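Local structure of Agap007691-pb (Anopheles gambiae, 5C98) at residues F113-F117 and H118-Q122; V140-F143 and Y144-N148; V160-P164 and P165-L169. The protein belongs to the serpin family and may act as a serine protease inhibitor in the mosquito, though its function has not been established. One frame throughout, in Å; residues are numbered along the deposited sequence. Where two conformers were deposited one is given.

Contact 1 of 3, residues F113-F117 and H118-Q122; sequences FERLF and HRTFQ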
ATOM      1  N   PHE A 113       2.523 -22.123  15.535  1.00 18.25           N
ATOM      2  CA  PHE A 113       1.782 -21.356  14.546  1.00 19.86           C
ATOM      3  C   PHE A 113       0.405 -20.990  15.084  1.00 17.47           C
ATOM      4  O   PHE A 113      -0.045 -19.850  14.936  1.00 19.47           O
ATOM      5  CB  PHE A 113       1.641 -22.164  13.262  1.00 21.14           C
ATOM      6  CG  PHE A 113       0.811 -21.473  12.214  1.00 20.18           C
ATOM      7  CD1 PHE A 113       1.364 -20.537  11.366  1.00 20.05           C
ATOM      8  CD2 PHE A 113      -0.531 -21.727  12.104  1.00 20.54           C
ATOM      9  CE1 PHE A 113       0.601 -19.873  10.425  1.00 18.98           C
ATOM     10  CE2 PHE A 113      -1.294 -21.073  11.145  1.00 20.84           C
ATOM     11  CZ  PHE A 113      -0.719 -20.145  10.310  1.00 19.42           C
ATOM     12  N   GLU A 114      -0.281 -21.945  15.698  1.00 19.19           N
ATOM     13  CA  GLU A 114      -1.594 -21.657  16.266  1.00 22.07           C
ATOM     14  C   GLU A 114      -1.502 -20.582  17.335  1.00 20.55           C
ATOM     15  O   GLU A 114      -2.312 -19.649  17.371  1.00 22.38           O
ATOM     16  CB  GLU A 114      -2.173 -22.932  16.871  1.00 22.69           C
ATOM     17  CG  GLU A 114      -2.599 -23.983  15.859  1.00 27.91           C
ATOM     18  CD  GLU A 114      -3.048 -25.283  16.524  1.00 40.81           C
ATOM     19  OE1 GLU A 114      -2.590 -25.584  17.659  1.00 39.94           O
ATOM     20  OE2 GLU A 114      -3.875 -25.996  15.914  1.00 37.78           O
ATOM     21  N   ARG A 115      -0.525 -20.696  18.237  1.00 20.33           N
ATOM     22  CA  ARG A 115      -0.389 -19.696  19.290  1.00 19.89           C
ATOM     23  C   ARG A 115      -0.196 -18.310  18.682  1.00 18.88           C
ATOM     24  O   ARG A 115      -0.858 -17.344  19.078  1.00 22.68           O
ATOM     25  CB  ARG A 115       0.792 -20.045  20.208  1.00 22.80           C
ATOM     26  CG  ARG A 115       0.977 -19.035  21.355  1.00 24.18           C
ATOM     27  CD  ARG A 115       2.211 -19.316  22.223  1.00 26.08           C
ATOM     28  NE  ARG A 115       3.469 -19.224  21.474  1.00 27.21           N
ATOM     29  CZ  ARG A 115       4.164 -18.103  21.262  1.00 27.31           C
ATOM     30  NH1 ARG A 115       3.741 -16.950  21.757  1.00 31.88           N
ATOM     31  NH2 ARG A 115       5.304 -18.136  20.576  1.00 32.13           N
ATOM     32  N   LEU A 116       0.702 -18.200  17.708  1.00 18.72           N
ATOM     33  CA  LEU A 116       1.035 -16.900  17.157  1.00 18.18           C
ATOM     34  C   LEU A 116      -0.102 -16.352  16.297  1.00 18.73           C
ATOM     35  O   LEU A 116      -0.468 -15.177  16.417  1.00 20.50           O
ATOM     36  CB  LEU A 116       2.335 -16.989  16.355  1.00 20.65           C
ATOM     37  CG  LEU A 116       3.590 -17.141  17.187  1.00 24.36           C
ATOM     38  CD1 LEU A 116       4.747 -17.460  16.260  1.00 27.05           C
ATOM     39  CD2 LEU A 116       3.849 -15.872  17.971  1.00 24.23           C
ATOM     40  N   PHE A 117      -0.675 -17.185  15.431  1.00 17.72           N
ATOM     41  CA  PHE A 117      -1.619 -16.683  14.443  1.00 17.86           C
ATOM     42  C   PHE A 117      -3.049 -16.662  14.944  1.00 21.57           C
ATOM     43  O   PHE A 117      -3.856 -15.893  14.409  1.00 22.85           O
ATOM     44  CB  PHE A 117      -1.479 -17.469  13.135  1.00 18.14           C
ATOM     45  CG  PHE A 117      -0.321 -17.021  12.285  1.00 17.72           C
ATOM     46  CD1 PHE A 117       0.998 -17.258  12.665  1.00 19.48           C
ATOM     47  CD2 PHE A 117      -0.537 -16.333  11.099  1.00 18.34           C
ATOM     48  CE1 PHE A 117       2.055 -16.835  11.884  1.00 19.14           C
ATOM     49  CE2 PHE A 117       0.536 -15.905  10.314  1.00 17.52           C
ATOM     50  CZ  PHE A 117       1.826 -16.147  10.717  1.00 18.44           C
ATOM     51  N   HIS A 118      -3.388 -17.469  15.946  1.00 23.22           N
ATOM     52  CA  HIS A 118      -4.743 -17.460  16.492  1.00 24.21           C
ATOM     53  C   HIS A 118      -4.865 -16.635  17.749  1.00 27.48           C
ATOM     54  O   HIS A 118      -5.962 -16.152  18.049  1.00 36.26           O
ATOM     55  CB  HIS A 118      -5.233 -18.875  16.814  1.00 26.22           C
ATOM     56  CG  HIS A 118      -5.347 -19.765  15.622  1.00 28.03           C
ATOM     57  ND1 HIS A 118      -5.446 -21.136  15.728  1.00 32.26           N
ATOM     58  CD2 HIS A 118      -5.396 -19.487  14.299  1.00 31.71           C
ATOM     59  CE1 HIS A 118      -5.533 -21.663  14.520  1.00 35.25           C
ATOM     60  NE2 HIS A 118      -5.503 -20.683  13.635  1.00 34.46           N
ATOM     61  N   ARG A 119      -3.776 -16.493  18.513  1.00 24.83           N
ATOM     62  CA  ARG A 119      -3.851 -15.929  19.852  1.00 30.24           C
ATOM     63  C   ARG A 119      -2.841 -14.824  20.134  1.00 29.82           C
ATOM     64  O   ARG A 119      -2.792 -14.349  21.269  1.00 37.72           O
ATOM     65  CB  ARG A 119      -3.743 -17.043  20.927  1.00 30.28           C
ATOM     66  CG  ARG A 119      -4.654 -18.263  20.636  1.00 34.31           C
ATOM     67  CD  ARG A 119      -4.704 -19.315  21.771  1.00 30.91           C
ATOM     68  NE  ARG A 119      -3.390 -19.863  22.097  1.00 38.10           N
ATOM     69  CZ  ARG A 119      -2.863 -20.968  21.571  1.00 36.55           C
ATOM     70  NH1 ARG A 119      -3.524 -21.684  20.674  1.00 45.83           N
ATOM     71  NH2 ARG A 119      -1.658 -21.364  21.958  1.00 46.31           N
ATOM     72  N   THR A 120      -2.044 -14.390  19.147  1.00 23.85           N
ATOM     73  CA  THR A 120      -1.061 -13.327  19.358  1.00 23.49           C
ATOM     74  C   THR A 120      -1.228 -12.206  18.328  1.00 25.26           C
ATOM     75  O   THR A 120      -1.514 -11.060  18.686  1.00 28.02           O
ATOM     76  CB  THR A 120       0.375 -13.870  19.287  1.00 23.00           C
ATOM     77  OG1 THR A 120       0.498 -15.029  20.122  1.00 25.38           O
ATOM     78  CG2 THR A 120       1.356 -12.823  19.742  1.00 30.76           C
ATOM     79  N   PHE A 121      -1.037 -12.517  17.050  1.00 19.46           N
ATOM     80  CA  PHE A 121      -1.069 -11.487  16.021  1.00 19.16           C
ATOM     81  C   PHE A 121      -2.501 -11.095  15.690  1.00 18.70           C
ATOM     82  O   PHE A 121      -3.434 -11.891  15.812  1.00 20.77           O
ATOM     83  CB  PHE A 121      -0.400 -12.002  14.743  1.00 18.41           C
ATOM     84  CG  PHE A 121       1.081 -12.182  14.851  1.00 17.43           C
ATOM     85  CD1 PHE A 121       1.910 -11.160  15.334  1.00 20.28           C
ATOM     86  CD2 PHE A 121       1.651 -13.370  14.458  1.00 19.56           C
ATOM     87  CE1 PHE A 121       3.290 -11.359  15.415  1.00 19.85           C
ATOM     88  CE2 PHE A 121       3.001 -13.554  14.534  1.00 18.70           C
ATOM     89  CZ  PHE A 121       3.817 -12.556  14.996  1.00 21.69           C
ATOM     90  N   GLN A 122      -2.657  -9.843  15.266  1.00 17.98           N
ATOM     91  CA  GLN A 122      -3.915  -9.281  14.770  1.00 18.43           C
ATOM     92  C   GLN A 122      -4.021  -9.695  13.311  1.00 17.10           C
ATOM     93  O   GLN A 122      -3.505  -9.029  12.410  1.00 18.37           O
ATOM     94  CB  GLN A 122      -3.841  -7.773  14.955  1.00 22.11           C
ATOM     95  CG  GLN A 122      -4.924  -6.882  14.478  1.00 36.84           C
ATOM     96  CD  GLN A 122      -4.568  -5.418  14.796  1.00 41.63           C
ATOM     97  OE1 GLN A 122      -3.706  -5.128  15.656  1.00 34.20           O
ATOM     98  NE2 GLN A 122      -5.211  -4.499  14.099  1.00 40.09           N
TER
HETATM   99  O   HOH W   1      -2.220 -24.478  20.172  1.00 44.77           O
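Phe121 turns the edge of its ring to one face of Phe117, with the ring centroids 5.7 Å apart and the planes at 81°, an edge-to-face pair; on the opposite face of Phe117 sits Phe113 CE1, one helical turn back. The same Phe121 ring lies against Leu116, whose CB is 3.9 Å from Phe121 CE2. These contacts belong to the last turn of helix 111-119 and the bend after it, the helix that connects the parallel strands 95-104 and 124-128 of the serpin fold. Leu116 O secures that bend: it takes a nearly linear bond from Phe121 N (2.8 Å, 176° at the hydrogen) and a weak one from Thr120 N. Arg115 O has two donors on opposite faces of its carbonyl plane, Arg119 N at 3.1 Å and Thr120 OG1 at 2.9 Å. Thr120 can reach back because OG1 stands anti to its own carbonyl carbon (chi1 -49°). On the outer side, the bent Arg119 chain lays a guanidinium face over Arg115 CA, while a water in its plane links Arg119 NH1 to Glu114 OE1. The Arg115 guanidinium pairs instead with Glu112. Phe121 also packs on Ile79 and Phe117 on Val101. The chemistry is thus divided: aromatic and aliphatic carbons fill the inner side, and the last carbonyls supplement their i+4 bonds, Arg115 O with the Thr120 hydroxyl and Leu116 O with Phe121 N.

Contact 2 of 3, residues V140-F143 and Y144-N148; sequences VNSF and YQRAN
The C-terminal end of helix 133-146, one of the helices of the serpin fold, carries an edge-to-face aromatic pair between neighbours in sequence: the ring of Phe143 stands upright on the ring of Tyr144, planes at 90° and centroids 5.0 Å apart. Phe143 CD2 does the touching, poised over the centre of the tyrosine face and 3.8 Å from Tyr144 CD2. Different first torsions bring the two adjacent rings together: CG of Phe143 is anti to its backbone N (chi1 174°), whereas CG of Tyr144 is anti to its carbonyl carbon (chi1 -74°). One turn back, Val140 runs alongside the tyrosine, pointing the same way, with CG1 3.9 Å from Tyr144 CD2. Strand 95-104 receives this side of the helix, since Phe143 stacks on Phe100 and the hydroxyl of Tyr144 bonds to Leu98 O.

Backbone bonds continue the helix through this turn, Tyr144 N to Val140 O and Arg146 N to Ser142 O, whereas the bond from Ala147 N to Phe143 O is weak; Asn148 then adopts positive phi. Asn141 and Gln145 direct their amides to Ile155 and Glu152, linking the helix to the chain that follows. In one of the two deposited Ser142 conformers OG bonds to Leu138 O and a water may join it to Arg146, a bridge that remains doubtful. The bent Arg146 chain folds back so that one guanidinium face covers Ser142 O and Phe143 CA, and that water, in the guanidinium plane, accepts from Arg146 NH2 at 2.9 Å.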
ATOM      1  N   VAL A 140     -11.387 -15.400   0.920  1.00 19.61           N
ATOM      2  CA  VAL A 140     -10.678 -14.128   0.913  1.00 19.72           C
ATOM      3  C   VAL A 140     -11.639 -12.987   0.613  1.00 18.83           C
ATOM      4  O   VAL A 140     -11.683 -11.972   1.324  1.00 19.72           O
ATOM      5  CB  VAL A 140      -9.535 -14.159  -0.120  1.00 19.55           C
ATOM      6  CG1 VAL A 140      -8.790 -12.806  -0.135  1.00 19.45           C
ATOM      7  CG2 VAL A 140      -8.574 -15.314   0.191  1.00 20.12           C
ATOM      8  N   ASN A 141     -12.404 -13.124  -0.459  1.00 19.49           N
ATOM      9  CA  ASN A 141     -13.261 -12.021  -0.890  1.00 19.95           C
ATOM     10  C   ASN A 141     -14.322 -11.702   0.154  1.00 20.25           C
ATOM     11  O   ASN A 141     -14.618 -10.523   0.389  1.00 20.31           O
ATOM     12  CB  ASN A 141     -13.893 -12.330  -2.239  1.00 22.17           C
ATOM     13  CG  ASN A 141     -12.886 -12.299  -3.361  1.00 21.44           C
ATOM     14  OD1 ASN A 141     -11.902 -11.556  -3.299  1.00 21.53           O
ATOM     15  ND2 ASN A 141     -13.098 -13.128  -4.375  1.00 23.24           N
ATOM     16  N   SER A 142     -14.895 -12.733   0.800  1.00 21.68           N
ATOM     17  CA  SER A 142     -15.911 -12.478   1.814  0.50 21.13           C
ATOM     18  C   SER A 142     -15.314 -11.801   3.044  1.00 21.06           C
ATOM     19  O   SER A 142     -15.958 -10.920   3.633  1.00 21.92           O
ATOM     20  CB  SER A 142     -16.670 -13.762   2.169  0.50 28.95           C
ATOM     21  OG  SER A 142     -15.851 -14.716   2.810  0.50 24.19           O
ATOM     22  N   PHE A 143     -14.088 -12.162   3.428  1.00 19.60           N
ATOM     23  CA  PHE A 143     -13.449 -11.500   4.562  1.00 19.08           C
ATOM     24  C   PHE A 143     -13.312 -10.007   4.311  1.00 18.97           C
ATOM     25  O   PHE A 143     -13.682  -9.189   5.164  1.00 19.11           O
ATOM     26  CB  PHE A 143     -12.084 -12.108   4.856  1.00 18.36           C
ATOM     27  CG  PHE A 143     -11.316 -11.380   5.915  1.00 18.95           C
ATOM     28  CD1 PHE A 143     -11.568 -11.633   7.254  1.00 20.87           C
ATOM     29  CD2 PHE A 143     -10.338 -10.466   5.583  1.00 19.13           C
ATOM     30  CE1 PHE A 143     -10.867 -10.981   8.228  1.00 19.38           C
ATOM     31  CE2 PHE A 143      -9.641  -9.809   6.564  1.00 18.57           C
ATOM     32  CZ  PHE A 143      -9.915 -10.061   7.886  1.00 18.29           C
ATOM     33  N   TYR A 144     -12.778  -9.626   3.143  1.00 18.81           N
ATOM     34  CA  TYR A 144     -12.562  -8.207   2.879  1.00 19.10           C
ATOM     35  C   TYR A 144     -13.874  -7.481   2.637  1.00 19.54           C
ATOM     36  O   TYR A 144     -13.974  -6.292   2.959  1.00 22.93           O
ATOM     37  CB  TYR A 144     -11.541  -8.037   1.746  1.00 18.46           C
ATOM     38  CG  TYR A 144     -10.138  -8.352   2.245  1.00 17.71           C
ATOM     39  CD1 TYR A 144      -9.431  -7.426   3.015  1.00 17.34           C
ATOM     40  CD2 TYR A 144      -9.520  -9.565   1.971  1.00 17.45           C
ATOM     41  CE1 TYR A 144      -8.174  -7.696   3.482  1.00 16.74           C
ATOM     42  CE2 TYR A 144      -8.256  -9.841   2.450  1.00 17.53           C
ATOM     43  CZ  TYR A 144      -7.580  -8.911   3.207  1.00 16.47           C
ATOM     44  OH  TYR A 144      -6.304  -9.222   3.655  1.00 17.16           O
ATOM     45  N   GLN A 145     -14.909  -8.186   2.159  1.00 20.15           N
ATOM     46  CA  GLN A 145     -16.243  -7.581   2.050  1.00 20.99           C
ATOM     47  C   GLN A 145     -16.822  -7.291   3.431  1.00 24.29           C
ATOM     48  O   GLN A 145     -17.352  -6.198   3.679  1.00 26.15           O
ATOM     49  CB  GLN A 145     -17.202  -8.504   1.280  1.00 24.27           C
ATOM     50  CG  GLN A 145     -16.978  -8.616  -0.206  1.00 28.66           C
ATOM     51  CD  GLN A 145     -17.565  -9.897  -0.776  1.00 33.67           C
ATOM     52  OE1 GLN A 145     -18.295 -10.635  -0.092  1.00 36.57           O
ATOM     53  NE2 GLN A 145     -17.248 -10.173  -2.039  1.00 33.16           N
ATOM     54  N   ARG A 146     -16.743  -8.262   4.340  1.00 23.28           N
ATOM     55  CA  ARG A 146     -17.263  -8.069   5.687  1.00 25.85           C
ATOM     56  C   ARG A 146     -16.491  -6.989   6.434  1.00 24.63           C
ATOM     57  O   ARG A 146     -17.036  -6.388   7.367  1.00 25.05           O
ATOM     58  CB  ARG A 146     -17.191  -9.372   6.503  1.00 27.26           C
ATOM     59  CG  ARG A 146     -18.142 -10.498   6.078  1.00 31.57           C
ATOM     60  CD  ARG A 146     -18.099 -11.676   7.076  1.00 30.46           C
ATOM     61  NE  ARG A 146     -16.768 -12.262   7.291  1.00 36.40           N
ATOM     62  CZ  ARG A 146     -16.215 -13.209   6.528  1.00 29.07           C
ATOM     63  NH1 ARG A 146     -16.857 -13.690   5.474  1.00 34.36           N
ATOM     64  NH2 ARG A 146     -15.001 -13.663   6.822  1.00 29.50           N
ATOM     65  N   ALA A 147     -15.246  -6.725   6.044  1.00 25.74           N
ATOM     66  CA  ALA A 147     -14.433  -5.725   6.708  1.00 26.01           C
ATOM     67  C   ALA A 147     -14.810  -4.315   6.300  1.00 26.15           C
ATOM     68  O   ALA A 147     -14.281  -3.377   6.893  1.00 29.63           O
ATOM     69  CB  ALA A 147     -12.962  -5.981   6.408  1.00 27.55           C
ATOM     70  N   ASN A 148     -15.709  -4.163   5.322  1.00 26.26           N
ATOM     71  CA  ASN A 148     -16.235  -2.863   4.900  1.00 31.36           C
ATOM     72  C   ASN A 148     -15.091  -1.896   4.595  1.00 29.48           C
ATOM     73  O   ASN A 148     -14.957  -0.825   5.181  1.00 34.43           O
ATOM     74  CB  ASN A 148     -17.205  -2.294   5.933  1.00 31.59           C
ATOM     75  CG  ASN A 148     -18.079  -1.197   5.365  1.00 36.77           C
ATOM     76  OD1 ASN A 148     -18.281  -1.111   4.154  1.00 37.63           O
ATOM     77  ND2 ASN A 148     -18.604  -0.352   6.241  1.00 40.47           N
TER
HETATM   78  O   HOH W   2     -13.958 -15.645   5.036  1.00 23.84           O

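Contact 3 of 3, residues V160-P164 and P165-L169; sequences VFSLP and PCHKL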
ATOM      1  N   VAL A 160      -5.426 -17.753  -6.528  1.00 25.88           N
ATOM      2  CA  VAL A 160      -5.223 -18.801  -5.535  1.00 25.44           C
ATOM      3  C   VAL A 160      -5.111 -20.177  -6.163  1.00 26.40           C
ATOM      4  O   VAL A 160      -4.883 -21.157  -5.445  1.00 26.17           O
ATOM      5  CB  VAL A 160      -6.320 -18.794  -4.452  1.00 25.49           C
ATOM      6  CG1 VAL A 160      -6.248 -17.516  -3.618  1.00 27.80           C
ATOM      7  CG2 VAL A 160      -7.697 -18.985  -5.081  1.00 27.22           C
ATOM      8  N   PHE A 161      -5.230 -20.280  -7.480  1.00 27.50           N
ATOM      9  CA  PHE A 161      -5.268 -21.572  -8.144  1.00 28.59           C
ATOM     10  C   PHE A 161      -3.889 -22.224  -8.197  1.00 28.39           C
ATOM     11  O   PHE A 161      -2.867 -21.552  -8.365  1.00 27.85           O
ATOM     12  CB  PHE A 161      -5.746 -21.395  -9.581  1.00 29.89           C
ATOM     13  CG  PHE A 161      -5.562 -22.624 -10.401  1.00 31.08           C
ATOM     14  CD1 PHE A 161      -6.499 -23.635 -10.346  1.00 31.89           C
ATOM     15  CD2 PHE A 161      -4.420 -22.800 -11.167  1.00 31.41           C
ATOM     16  CE1 PHE A 161      -6.317 -24.797 -11.055  1.00 38.23           C
ATOM     17  CE2 PHE A 161      -4.242 -23.963 -11.886  1.00 32.58           C
ATOM     18  CZ  PHE A 161      -5.189 -24.961 -11.828  1.00 33.38           C
ATOM     19  N   SER A 162      -3.871 -23.557  -8.087  1.00 28.92           N
ATOM     20  CA  SER A 162      -2.662 -24.335  -8.335  1.00 29.07           C
ATOM     21  C   SER A 162      -3.039 -25.727  -8.812  1.00 30.32           C
ATOM     22  O   SER A 162      -4.056 -26.277  -8.398  1.00 30.63           O
ATOM     23  CB  SER A 162      -1.782 -24.461  -7.070  1.00 29.44           C
ATOM     24  OG  SER A 162      -2.499 -24.933  -5.922  1.00 27.36           O
ATOM     25  N   LEU A 163      -2.214 -26.282  -9.700  1.00 31.12           N
ATOM     26  CA  LEU A 163      -2.296 -27.702 -10.003  1.00 32.21           C
ATOM     27  C   LEU A 163      -1.540 -28.475  -8.930  1.00 31.46           C
ATOM     28  O   LEU A 163      -0.738 -27.895  -8.194  1.00 30.23           O
ATOM     29  CB  LEU A 163      -1.663 -27.986 -11.360  1.00 33.42           C
ATOM     30  CG  LEU A 163      -2.473 -27.572 -12.580  1.00 34.60           C
ATOM     31  CD1 LEU A 163      -1.610 -27.595 -13.853  1.00 35.60           C
ATOM     32  CD2 LEU A 163      -3.686 -28.503 -12.756  1.00 36.20           C
ATOM     33  N   PRO A 164      -1.783 -29.796  -8.806  1.00 32.22           N
ATOM     34  CA  PRO A 164      -1.059 -30.591  -7.798  1.00 31.61           C
ATOM     35  C   PRO A 164       0.441 -30.545  -8.065  1.00 31.37           C
ATOM     36  O   PRO A 164       0.816 -30.533  -9.234  1.00 32.30           O
ATOM     37  CB  PRO A 164      -1.582 -32.019  -8.018  1.00 32.87           C
ATOM     38  CG  PRO A 164      -2.902 -31.839  -8.685  1.00 35.12           C
ATOM     39  CD  PRO A 164      -2.792 -30.598  -9.517  1.00 33.67           C
ATOM     40  N   PRO A 165       1.278 -30.485  -7.016  1.00 30.71           N
ATOM     41  CA  PRO A 165       0.888 -30.411  -5.603  1.00 29.08           C
ATOM     42  C   PRO A 165       0.413 -29.015  -5.255  1.00 28.10           C
ATOM     43  O   PRO A 165       1.126 -28.038  -5.499  1.00 27.51           O
ATOM     44  CB  PRO A 165       2.187 -30.735  -4.876  1.00 31.97           C
ATOM     45  CG  PRO A 165       3.253 -30.244  -5.803  1.00 35.14           C
ATOM     46  CD  PRO A 165       2.741 -30.527  -7.181  1.00 32.86           C
ATOM     47  N   CYS A 166      -0.785 -28.931  -4.697  1.00 27.99           N
ATOM     48  CA  CYS A 166      -1.438 -27.644  -4.543  1.00 27.36           C
ATOM     49  C   CYS A 166      -0.808 -26.824  -3.413  1.00 25.86           C
ATOM     50  O   CYS A 166      -0.071 -27.330  -2.560  1.00 25.27           O
ATOM     51  CB  CYS A 166      -2.925 -27.838  -4.291  1.00 27.79           C
ATOM     52  SG  CYS A 166      -3.743 -28.604  -5.717  1.00 29.60           S
ATOM     53  N   HIS A 167      -1.118 -25.533  -3.430  1.00 25.31           N
ATOM     54  CA  HIS A 167      -0.598 -24.616  -2.426  1.00 23.96           C
ATOM     55  C   HIS A 167      -1.044 -25.022  -1.029  1.00 24.63           C
ATOM     56  O   HIS A 167      -2.126 -25.581  -0.840  1.00 23.91           O
ATOM     57  CB  HIS A 167      -1.137 -23.220  -2.699  1.00 23.68           C
ATOM     58  CG  HIS A 167      -0.595 -22.599  -3.939  1.00 24.08           C
ATOM     59  ND1 HIS A 167       0.523 -23.074  -4.588  1.00 24.40           N
ATOM     60  CD2 HIS A 167      -1.001 -21.506  -4.630  1.00 25.03           C
ATOM     61  CE1 HIS A 167       0.777 -22.306  -5.637  1.00 25.08           C
ATOM     62  NE2 HIS A 167      -0.138 -21.355  -5.690  1.00 26.02           N
ATOM     63  N   LYS A 168      -0.185 -24.730  -0.035  1.00 22.29           N
ATOM     64  CA  LYS A 168      -0.491 -24.979   1.372  1.00 21.65           C
ATOM     65  C   LYS A 168      -0.720 -23.722   2.189  1.00 20.68           C
ATOM     66  O   LYS A 168      -1.368 -23.810   3.234  1.00 20.39           O
ATOM     67  CB  LYS A 168       0.648 -25.759   2.042  1.00 21.23           C
ATOM     68  CG  LYS A 168       0.933 -27.125   1.418  1.00 24.63           C
ATOM     69  CD  LYS A 168       2.078 -27.813   2.161  1.00 35.45           C
ATOM     70  CE  LYS A 168       2.812 -28.804   1.290  1.00 52.67           C
ATOM     71  NZ  LYS A 168       1.960 -29.958   0.935  1.00 65.09           N
ATOM     72  N   LEU A 169      -0.211 -22.563   1.745  1.00 18.18           N
ATOM     73  CA  LEU A 169      -0.120 -21.380   2.597  1.00 17.15           C
ATOM     74  C   LEU A 169      -0.114 -20.145   1.718  1.00 17.66           C
ATOM     75  O   LEU A 169       0.766 -20.006   0.861  1.00 19.03           O
ATOM     76  CB  LEU A 169       1.179 -21.415   3.393  1.00 20.65           C
ATOM     77  CG  LEU A 169       1.450 -20.235   4.308  1.00 19.36           C
ATOM     78  CD1 LEU A 169       0.481 -20.222   5.499  1.00 20.22           C
ATOM     79  CD2 LEU A 169       2.892 -20.298   4.836  1.00 20.31           C
TER
HETATM   80  O   HOH W   3      -2.121 -19.206  -7.051  1.00 46.13           O
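Val160 O lies 4.0 Å from His167 CD2, across a loop of the serpin fold that leads into strand 169-177 and doubles back through a cis peptide bond; the Val160 side chain packs on Ala137 of helix 133-146 and on Phe172. Phe161 contributes through its backbone: its O accepts a hydrogen bond from a water at 2.8 Å, and that water also lies 3.2 Å from His167 NE2, in the plane of the imidazole. Ser162 carries the main contact. Its CB stands 3.6 Å from the centroid of the His167 ring, only 7° off the normal, a CH-pi contact over the middle of the face. Its OG, held between backbone N and carbonyl carbon (chi1 52°), faces the returning chain and meets Cys166 CA at 3.2 Å. Pro164 and Pro165 make the reversal, the peptide between them being cis, so that their CA atoms are just 2.9 Å apart; Pro164 CD approaches Cys166 SG loosely, at 4.4 Å. Beyond the turn, Asn319 OD1 accepts from the backbone N of both Lys168 and Leu169, where the strand begins. The direct hydrogen bond across the loop runs from His167 N to Ser162 OG, 2.9 Å long with 159° at the hydrogen.

In the fold
All three contacts are local and follow in series along the chain. Contacts 1 and 2 are partly buried helix ends with edge-to-face aromatic pairs, and both touch strand 95-104; contact 1 also touches strand 124-128 and helix 75-89, contact 2 strand 169-177, into which contact 3 leads. Contact 1 has an arginine-water-glutamate bridge; the corresponding one in contact 2 depends on one serine conformer. Contact 3 is a surface loop where a serine hydroxyl and an imidazole face replace helical backbone bonds. Its centre is about 26 Å from the chain centre, little farther than that of contact 1 (about 24 Å), while that of contact 2 is deepest at about 17 Å. Through Val160, contact 3 touches helix 133-146 of contact 2.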